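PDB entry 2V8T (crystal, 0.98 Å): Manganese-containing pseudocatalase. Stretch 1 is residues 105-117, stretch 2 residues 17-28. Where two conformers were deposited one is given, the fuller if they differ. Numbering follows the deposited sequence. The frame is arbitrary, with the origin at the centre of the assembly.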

# COMPACT_ATOMS: atom_id res chain seq x y z
N GLY A 105 -8.78 7.37 -28.04
CA GLY A 105 -9.15 8.64 -27.45
C GLY A 105 -10.23 8.52 -26.39
O GLY A 105 -10.17 9.22 -25.35
N PHE A 106 -11.20 7.65 -26.61
CA PHE A 106 -12.27 7.48 -25.61
C PHE A 106 -11.73 7.11 -24.24
O PHE A 106 -12.31 7.46 -23.20
CB PHE A 106 -13.26 6.40 -26.09
CG PHE A 106 -12.71 5.01 -26.11
CD1 PHE A 106 -12.82 4.17 -25.01
CD2 PHE A 106 -11.97 4.53 -27.20
CE1 PHE A 106 -12.26 2.93 -24.98
CE2 PHE A 106 -11.40 3.27 -27.18
CZ PHE A 106 -11.53 2.49 -26.08
N ALA A 107 -10.63 6.37 -24.23
CA ALA A 107 -10.10 5.84 -22.98
C ALA A 107 -9.52 6.92 -22.10
O ALA A 107 -9.36 6.72 -20.89
CB ALA A 107 -9.08 4.75 -23.27
N LYS A 108 -9.21 8.09 -22.66
CA LYS A 108 -8.73 9.20 -21.88
C LYS A 108 -9.73 9.59 -20.78
O LYS A 108 -9.34 10.15 -19.74
CB LYS A 108 -8.45 10.42 -22.81
CG LYS A 108 -7.58 11.49 -22.19
CD LYS A 108 -7.45 12.69 -23.09
CE LYS A 108 -8.65 13.53 -23.09
NZ LYS A 108 -8.53 14.84 -23.86
N ASP A 109 -11.01 9.37 -21.03
CA ASP A 109 -12.08 9.92 -20.19
C ASP A 109 -12.81 8.86 -19.36
O ASP A 109 -13.71 9.23 -18.59
CB ASP A 109 -13.08 10.68 -21.08
CG ASP A 109 -12.47 11.86 -21.75
OD1 ASP A 109 -11.68 12.58 -21.12
OD2 ASP A 109 -12.84 12.13 -22.92
N VAL A 110 -12.49 7.59 -19.49
CA VAL A 110 -13.16 6.54 -18.73
C VAL A 110 -12.64 6.52 -17.31
O VAL A 110 -11.59 7.09 -17.00
CB VAL A 110 -12.99 5.16 -19.42
CG1 VAL A 110 -13.58 5.19 -20.83
CG2 VAL A 110 -11.56 4.65 -19.37
N ARG A 111 -13.35 5.82 -16.42
CA ARG A 111 -12.89 5.73 -15.03
C ARG A 111 -11.53 5.04 -14.93
O ARG A 111 -10.62 5.52 -14.24
CB ARG A 111 -13.89 5.01 -14.15
CG ARG A 111 -15.21 5.77 -13.95
CD ARG A 111 -16.15 5.02 -13.03
NE ARG A 111 -15.66 5.01 -11.64
CZ ARG A 111 -15.12 3.98 -11.01
NH1 ARG A 111 -15.21 2.74 -11.47
NH2 ARG A 111 -14.50 4.22 -9.85
N ASN A 112 -11.42 3.89 -15.59
CA ASN A 112 -10.26 3.01 -15.45
C ASN A 112 -9.42 3.05 -16.73
O ASN A 112 -9.66 2.31 -17.69
CB ASN A 112 -10.68 1.59 -15.09
CG ASN A 112 -9.52 0.69 -14.82
OD1 ASN A 112 -8.42 0.89 -15.36
ND2 ASN A 112 -9.72 -0.35 -14.00
N ALA A 113 -8.46 3.96 -16.76
CA ALA A 113 -7.55 4.05 -17.89
C ALA A 113 -6.54 2.89 -17.87
O ALA A 113 -5.98 2.57 -18.93
CB ALA A 113 -6.81 5.42 -17.87
N ALA A 114 -6.26 2.31 -16.72
CA ALA A 114 -5.31 1.21 -16.62
C ALA A 114 -5.70 0.03 -17.51
O ALA A 114 -4.82 -0.63 -18.05
CB ALA A 114 -5.13 0.76 -15.19
N HIS A 115 -7.01 -0.23 -17.67
CA HIS A 115 -7.47 -1.27 -18.57
C HIS A 115 -6.88 -1.17 -19.96
O HIS A 115 -6.77 -2.17 -20.65
CB HIS A 115 -9.01 -1.21 -18.69
CG HIS A 115 -9.74 -1.89 -17.61
ND1 HIS A 115 -11.03 -1.48 -17.28
CD2 HIS A 115 -9.43 -3.00 -16.89
CE1 HIS A 115 -11.45 -2.36 -16.37
NE2 HIS A 115 -10.52 -3.29 -16.11
N PHE A 116 -6.58 0.08 -20.40
CA PHE A 116 -6.13 0.37 -21.75
C PHE A 116 -4.63 0.70 -21.84
O PHE A 116 -4.10 0.73 -22.93
CB PHE A 116 -6.96 1.52 -22.33
CG PHE A 116 -8.40 1.17 -22.42
CD1 PHE A 116 -8.84 0.47 -23.57
CD2 PHE A 116 -9.28 1.48 -21.43
CE1 PHE A 116 -10.11 0.03 -23.70
CE2 PHE A 116 -10.63 1.01 -21.53
CZ PHE A 116 -10.98 0.29 -22.69
N ILE A 117 -3.99 0.98 -20.72
CA ILE A 117 -2.55 1.29 -20.67
C ILE A 117 -1.77 0.07 -20.17
O ILE A 117 -0.95 -0.48 -20.88
CB ILE A 117 -2.27 2.55 -19.82
CG1 ILE A 117 -3.02 3.77 -20.34
CG2 ILE A 117 -0.76 2.77 -19.74
CD1 ILE A 117 -3.01 4.95 -19.39
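Stretch 2 (17-28) EQDPNAAAAVQA

A helix packed against an irregular loop illustrates a general rule: loop groups without a regular backbone partner can be satisfied by side chains of a neighbouring segment and by bridging water. In this manganese-containing pseudocatalase, stretch 2 runs as an extended lead through Glu-17, Gln-18 and Asp-19 and then turns into a helix that begins at Pro-20. Asp-19 occupies the N-cap position. Its OD1 accepts from Ala-22 N at 3.0 Å, and the regular backbone bonds follow, among them Ala-24 N to Pro-20 O at 2.9 Å. Stretch 1 is mostly loop, with helical phi/psi angles from Gly-105 to Lys-108 and a weakly bonded helix from about Ala-114.

Stretch 1 runs in the general direction of the helix from Phe-106 to Asn-112 and then doubles back, so that Phe-116 returns to Gln-18 and Pro-20, which Phe-106 also touches. Gln-18 lies against Phe-106 and Phe-116, and Pro-20 against both of these and Val-110, Asn-21 against Val-110 and Arg-111, Ala-24 against Arg-111, Asn-112 and His-115, and Gln-27 against His-115. The backbones come near each other at Arg-111 and Asn-21, whose CA atoms are 6.1 Å apart, and at Asn-112 and Ala-24, 5.9 Å apart.

Pro-20 is the apolar anchor. Its CB touches Val-110 CG1 at 3.6 Å and Phe-116 CE2 at 4.0 Å, the latter at the ring edge, while its CG reaches Phe-106 CE1 at 3.9 Å. Further along, the small side chain of Ala-24 permits close packing: its CB is 3.9 Å from Asn-112 CB and 3.7 Å from Arg-111 NH1.

Two direct hydrogen bonds cross the interface, both nearly linear. Arg-111 N donates to Asn-21 OD1 at 2.9 Å, with an angle of 174°, so a helix side chain supplies the acceptor that the loop backbone lacks. His-115 NE2 donates to Gln-27 OE1 at 2.8 Å and 171°, which places a proton on NE2; the acceptor lies at the ring edge, near its plane, as such a bond requires.

Water completes the accounting. Water 1 accepts from Asn-112 N at 2.8 Å and lies 2.8 Å from Asn-21 OD1, to which it can donate, thus linking the next loop amide to the same asparagine oxygen. Water 2 stands 2.8 Å from His-115 ND1 and 2.9 Å from Asn-112 O, so both ring nitrogens of the histidine have polar partners. Helix carbonyls are served too: water 3 donates to Asn-21 O at 2.8 Å and accepts from Arg-111 NH1 at 2.9 Å, and water 5 joins Ala-24 O, at 3.1 Å, to Asn-112 ND2, at 2.9 Å. On the other group of Asn-21, water 4 accepts from ND2 at 3.0 Å and donates to Asp-109 O at 2.8 Å.

Asn-112 also serves its own stretch, its OD1 accepting from His-115 N at 2.9 Å as a capping bond. One amide side chain thereby caps the turn with its oxygen while its nitrogen reaches the neighbouring helix through water.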

# COMPACT_ATOMS: atom_id res chain seq x y z
N GLU A 17 -21.19 -3.66 -27.81
CA GLU A 17 -20.05 -2.79 -27.99
C GLU A 17 -19.31 -2.69 -26.65
O GLU A 17 -19.85 -3.07 -25.61
CB GLU A 17 -20.37 -1.42 -28.55
CG GLU A 17 -21.19 -0.65 -27.65
CD GLU A 17 -21.56 0.74 -28.27
OE1 GLU A 17 -21.07 1.11 -29.35
OE2 GLU A 17 -22.33 1.45 -27.64
N GLN A 18 -18.13 -2.13 -26.68
CA GLN A 18 -17.35 -1.98 -25.48
C GLN A 18 -18.07 -1.07 -24.48
O GLN A 18 -18.71 -0.09 -24.85
CB GLN A 18 -15.97 -1.29 -25.72
CG GLN A 18 -15.05 -2.16 -26.47
CD GLN A 18 -13.92 -1.37 -27.14
OE1 GLN A 18 -14.19 -0.55 -28.03
NE2 GLN A 18 -12.69 -1.56 -26.70
N ASP A 19 -17.88 -1.39 -23.19
CA ASP A 19 -18.44 -0.59 -22.10
C ASP A 19 -17.39 -0.51 -21.01
O ASP A 19 -17.40 -1.29 -20.03
CB ASP A 19 -19.75 -1.15 -21.61
CG ASP A 19 -20.45 -0.19 -20.63
OD1 ASP A 19 -19.80 0.69 -20.03
OD2 ASP A 19 -21.69 -0.39 -20.47
N PRO A 20 -16.44 0.43 -21.13
CA PRO A 20 -15.35 0.52 -20.18
C PRO A 20 -15.81 0.70 -18.74
O PRO A 20 -15.31 0.04 -17.84
CB PRO A 20 -14.52 1.72 -20.69
CG PRO A 20 -14.76 1.69 -22.20
CD PRO A 20 -16.24 1.32 -22.31
N ASN A 21 -16.74 1.63 -18.50
CA ASN A 21 -17.14 1.88 -17.13
C ASN A 21 -17.90 0.69 -16.51
O ASN A 21 -17.80 0.45 -15.31
CB ASN A 21 -17.89 3.18 -16.97
CG ASN A 21 -17.00 4.40 -17.13
OD1 ASN A 21 -15.76 4.29 -17.15
ND2 ASN A 21 -17.62 5.58 -17.16
N ALA A 22 -18.65 -0.06 -17.33
CA ALA A 22 -19.22 -1.32 -16.81
C ALA A 22 -18.10 -2.27 -16.37
O ALA A 22 -18.18 -2.87 -15.30
CB ALA A 22 -20.11 -1.98 -17.82
N ALA A 23 -17.07 -2.41 -17.21
CA ALA A 23 -15.94 -3.26 -16.85
C ALA A 23 -15.31 -2.80 -15.53
O ALA A 23 -14.91 -3.61 -14.69
CB ALA A 23 -14.91 -3.26 -17.97
N ALA A 24 -15.14 -1.47 -15.37
CA ALA A 24 -14.53 -0.92 -14.16
C ALA A 24 -15.33 -1.25 -12.93
O ALA A 24 -14.76 -1.49 -11.86
CB ALA A 24 -14.34 0.59 -14.31
N ALA A 25 -16.68 -1.25 -13.03
CA ALA A 25 -17.52 -1.59 -11.90
C ALA A 25 -17.41 -3.11 -11.57
O ALA A 25 -17.30 -3.51 -10.43
CB ALA A 25 -18.98 -1.21 -12.18
N VAL A 26 -17.47 -3.92 -12.64
CA VAL A 26 -17.38 -5.37 -12.47
C VAL A 26 -16.04 -5.78 -11.85
O VAL A 26 -15.95 -6.80 -11.16
CB VAL A 26 -17.70 -6.11 -13.80
CG1 VAL A 26 -17.48 -7.61 -13.65
CG2 VAL A 26 -19.15 -5.82 -14.20
N GLN A 27 -14.98 -4.96 -12.05
CA GLN A 27 -13.73 -5.23 -11.35
C GLN A 27 -13.89 -5.39 -9.85
O GLN A 27 -13.12 -6.13 -9.24
CB GLN A 27 -12.68 -4.16 -11.66
CG GLN A 27 -12.02 -4.25 -13.02
CD GLN A 27 -10.97 -5.31 -13.23
OE1 GLN A 27 -10.49 -5.48 -14.38
NE2 GLN A 27 -10.58 -6.05 -12.21
N ALA A 28 -14.84 -4.68 -9.22
CA ALA A 28 -15.03 -4.89 -7.78
C ALA A 28 -15.26 -6.35 -7.43
O ALA A 28 -14.89 -6.82 -6.35
CB ALA A 28 -16.23 -4.07 -7.26
O HOH W 1 -13.53 2.63 -16.93
O HOH W 2 -12.07 0.91 -18.41
O HOH W 3 -17.59 2.00 -12.97
O HOH W 4 -16.04 8.14 -17.41
O HOH W 5 -11.82 -0.65 -12.03